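Local coordinates for protein glucosamine-6-phosphate deaminase (PDB 1J5X) that belongs to the SIS-domain family, whose members are built on alpha/beta folds with parallel sheets flanked by helices, at residues L68-S71 with Y72-R76. Residues are numbered along the deposited sequence; the frame is centred on the assembly and turned at random.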
loop_
_atom_site.group_PDB
_atom_site.type_symbol
_atom_site.label_atom_id
_atom_site.label_comp_id
_atom_site.label_asym_id
_atom_site.label_seq_id
_atom_site.Cartn_x
_atom_site.Cartn_y
_atom_site.Cartn_z
ATOM N N LEU A 68 -0.297 3.128 -7.242
ATOM C CA LEU A 68 -0.274 4.552 -6.934
ATOM C C LEU A 68 0.954 4.889 -6.077
ATOM O O LEU A 68 1.716 5.821 -6.404
ATOM C CB LEU A 68 -1.531 4.955 -6.177
ATOM C CG LEU A 68 -1.588 6.409 -5.754
ATOM C CD1 LEU A 68 -1.609 7.341 -6.995
ATOM C CD2 LEU A 68 -2.889 6.623 -4.952
ATOM N N THR A 69 1.156 4.123 -5.007
ATOM C CA THR A 69 2.286 4.373 -4.111
ATOM C C THR A 69 3.625 4.309 -4.839
ATOM O O THR A 69 4.452 5.226 -4.701
ATOM C CB THR A 69 2.290 3.374 -2.955
ATOM O OG1 THR A 69 0.987 3.412 -2.321
ATOM C CG2 THR A 69 3.379 3.814 -1.879
ATOM N N ILE A 70 3.847 3.270 -5.663
ATOM C CA ILE A 70 5.131 3.202 -6.326
ATOM C C ILE A 70 5.264 4.254 -7.432
ATOM O O ILE A 70 6.366 4.766 -7.671
ATOM C CB ILE A 70 5.415 1.731 -6.807
ATOM C CG1 ILE A 70 6.854 1.588 -7.357
ATOM C CG2 ILE A 70 4.375 1.315 -7.850
ATOM C CD1 ILE A 70 7.967 1.935 -6.266
ATOM N N SER A 71 4.154 4.647 -8.075
ATOM C CA SER A 71 4.213 5.661 -9.148
ATOM C C SER A 71 4.818 6.976 -8.559
ATOM O O SER A 71 5.674 7.646 -9.198
ATOM C CB SER A 71 2.820 5.944 -9.760
ATOM O OG SER A 71 1.919 6.621 -8.895
ATOM N N TYR A 72 4.399 7.338 -7.358
ATOM C CA TYR A 72 4.968 8.580 -6.761
ATOM C C TYR A 72 6.480 8.392 -6.587
ATOM O O TYR A 72 7.291 9.274 -6.914
ATOM C CB TYR A 72 4.447 8.884 -5.351
ATOM C CG TYR A 72 3.064 9.479 -5.231
ATOM C CD1 TYR A 72 2.846 10.824 -5.461
ATOM C CD2 TYR A 72 1.994 8.697 -4.851
ATOM C CE1 TYR A 72 1.577 11.386 -5.321
ATOM C CE2 TYR A 72 0.752 9.221 -4.701
ATOM C CZ TYR A 72 0.535 10.571 -4.935
ATOM O OH TYR A 72 -0.720 11.106 -4.765
ATOM N N TYR A 73 6.878 7.257 -6.010
ATOM C CA TYR A 73 8.299 7.024 -5.756
ATOM C C TYR A 73 9.154 6.979 -7.018
ATOM O O TYR A 73 10.293 7.503 -7.051
ATOM C CB TYR A 73 8.474 5.747 -4.944
ATOM C CG TYR A 73 9.819 5.650 -4.244
ATOM C CD1 TYR A 73 10.132 6.485 -3.172
ATOM C CD2 TYR A 73 10.785 4.758 -4.680
ATOM C CE1 TYR A 73 11.386 6.437 -2.551
ATOM C CE2 TYR A 73 12.035 4.689 -4.062
ATOM C CZ TYR A 73 12.345 5.535 -3.003
ATOM O OH TYR A 73 13.604 5.537 -2.437
ATOM N N PHE A 74 8.662 6.307 -8.046
ATOM C CA PHE A 74 9.406 6.274 -9.318
ATOM C C PHE A 74 9.629 7.655 -9.918
ATOM O O PHE A 74 10.735 7.982 -10.388
ATOM C CB PHE A 74 8.687 5.432 -10.372
ATOM C CG PHE A 74 9.236 4.058 -10.463
ATOM C CD1 PHE A 74 9.140 3.199 -9.376
ATOM C CD2 PHE A 74 9.822 3.599 -11.654
ATOM C CE1 PHE A 74 9.611 1.904 -9.464
ATOM C CE2 PHE A 74 10.305 2.296 -11.758
ATOM C CZ PHE A 74 10.203 1.449 -10.675
ATOM N N GLU A 75 8.587 8.462 -9.918
ATOM C CA GLU A 75 8.721 9.813 -10.436
ATOM C C GLU A 75 9.720 10.570 -9.547
ATOM O O GLU A 75 10.550 11.334 -10.054
ATOM C CB GLU A 75 7.394 10.567 -10.383
ATOM C CG GLU A 75 7.531 11.977 -10.900
ATOM C CD GLU A 75 6.201 12.780 -11.007
ATOM O OE1 GLU A 75 5.288 12.608 -10.175
ATOM O OE2 GLU A 75 6.102 13.615 -11.932
ATOM N N ARG A 76 9.640 10.354 -8.254
ATOM C CA ARG A 76 10.527 11.055 -7.298
ATOM C C ARG A 76 12.006 10.686 -7.488
ATOM O O ARG A 76 12.900 11.561 -7.555
ATOM C CB ARG A 76 10.112 10.713 -5.851
ATOM C CG ARG A 76 10.930 11.459 -4.764
ATOM C CD ARG A 76 10.536 11.115 -3.339
ATOM N NE ARG A 76 9.106 11.338 -3.052
ATOM C CZ ARG A 76 8.541 12.527 -2.865
ATOM N NH1 ARG A 76 9.282 13.648 -2.934
ATOM N NH2 ARG A 76 7.222 12.624 -2.615
#
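Ile-70 reaches Phe-74 because its CG1 lies trans to the backbone N (chi1 -173°), which sends the ethyl arm up the helix toward the ring one turn later. Ile-70 CG1 stands 3.4 Å from Phe-74 CD1, and the terminal Ile-70 CD1 lies in the ring plane at the edge, 3.6 Å from that same Phe-74 CD1. The two side chains are angled across one another, with the Ile-70 methyl at the rim of the ring. Tyr-72 swings the other way: its CG is opposite the carbonyl carbon (chi1 -77°), which turns the ring back toward the N-terminal end of the helix and alongside Leu-68, with Tyr-72 CE2 3.8 Å from Leu-68 CD1.

The backbone carries the alpha-helical i to i+4 pattern. Phe-74 N donates to Ile-70 O over 2.8 Å, whereas the bond from Tyr-73 N to Thr-69 O is weak. Leu-68 O takes two donors, the backbone N-H of Tyr-72 and the Ser-71 hydroxyl. Ser-71 OG lies 2.6 Å from Leu-68 O; set between its own backbone N and carbonyl carbon (chi1 69°), it reaches back to the carbonyl three residues earlier. The segment belongs to helix 62-78, the crossover of the beta-alpha-beta unit between parallel strands 54-59 and 81-86 in the SIS domain.

The faces of the helix have different neighbours. Phe-74 stacks edge-to-face with Phe-57 on the sheet side, and Ser-71 O accepts from Thr-82 OG1 besides being bonded by Glu-75 N at 3.1 Å. Helix 162-179 packs on Ile-70 through Leu-171 and Met-172, and its Asp-176 holds the hydroxyl of Tyr-73, while helix 222-238 meets Leu-68 with Leu-228 and Tyr-72 with Phe-224.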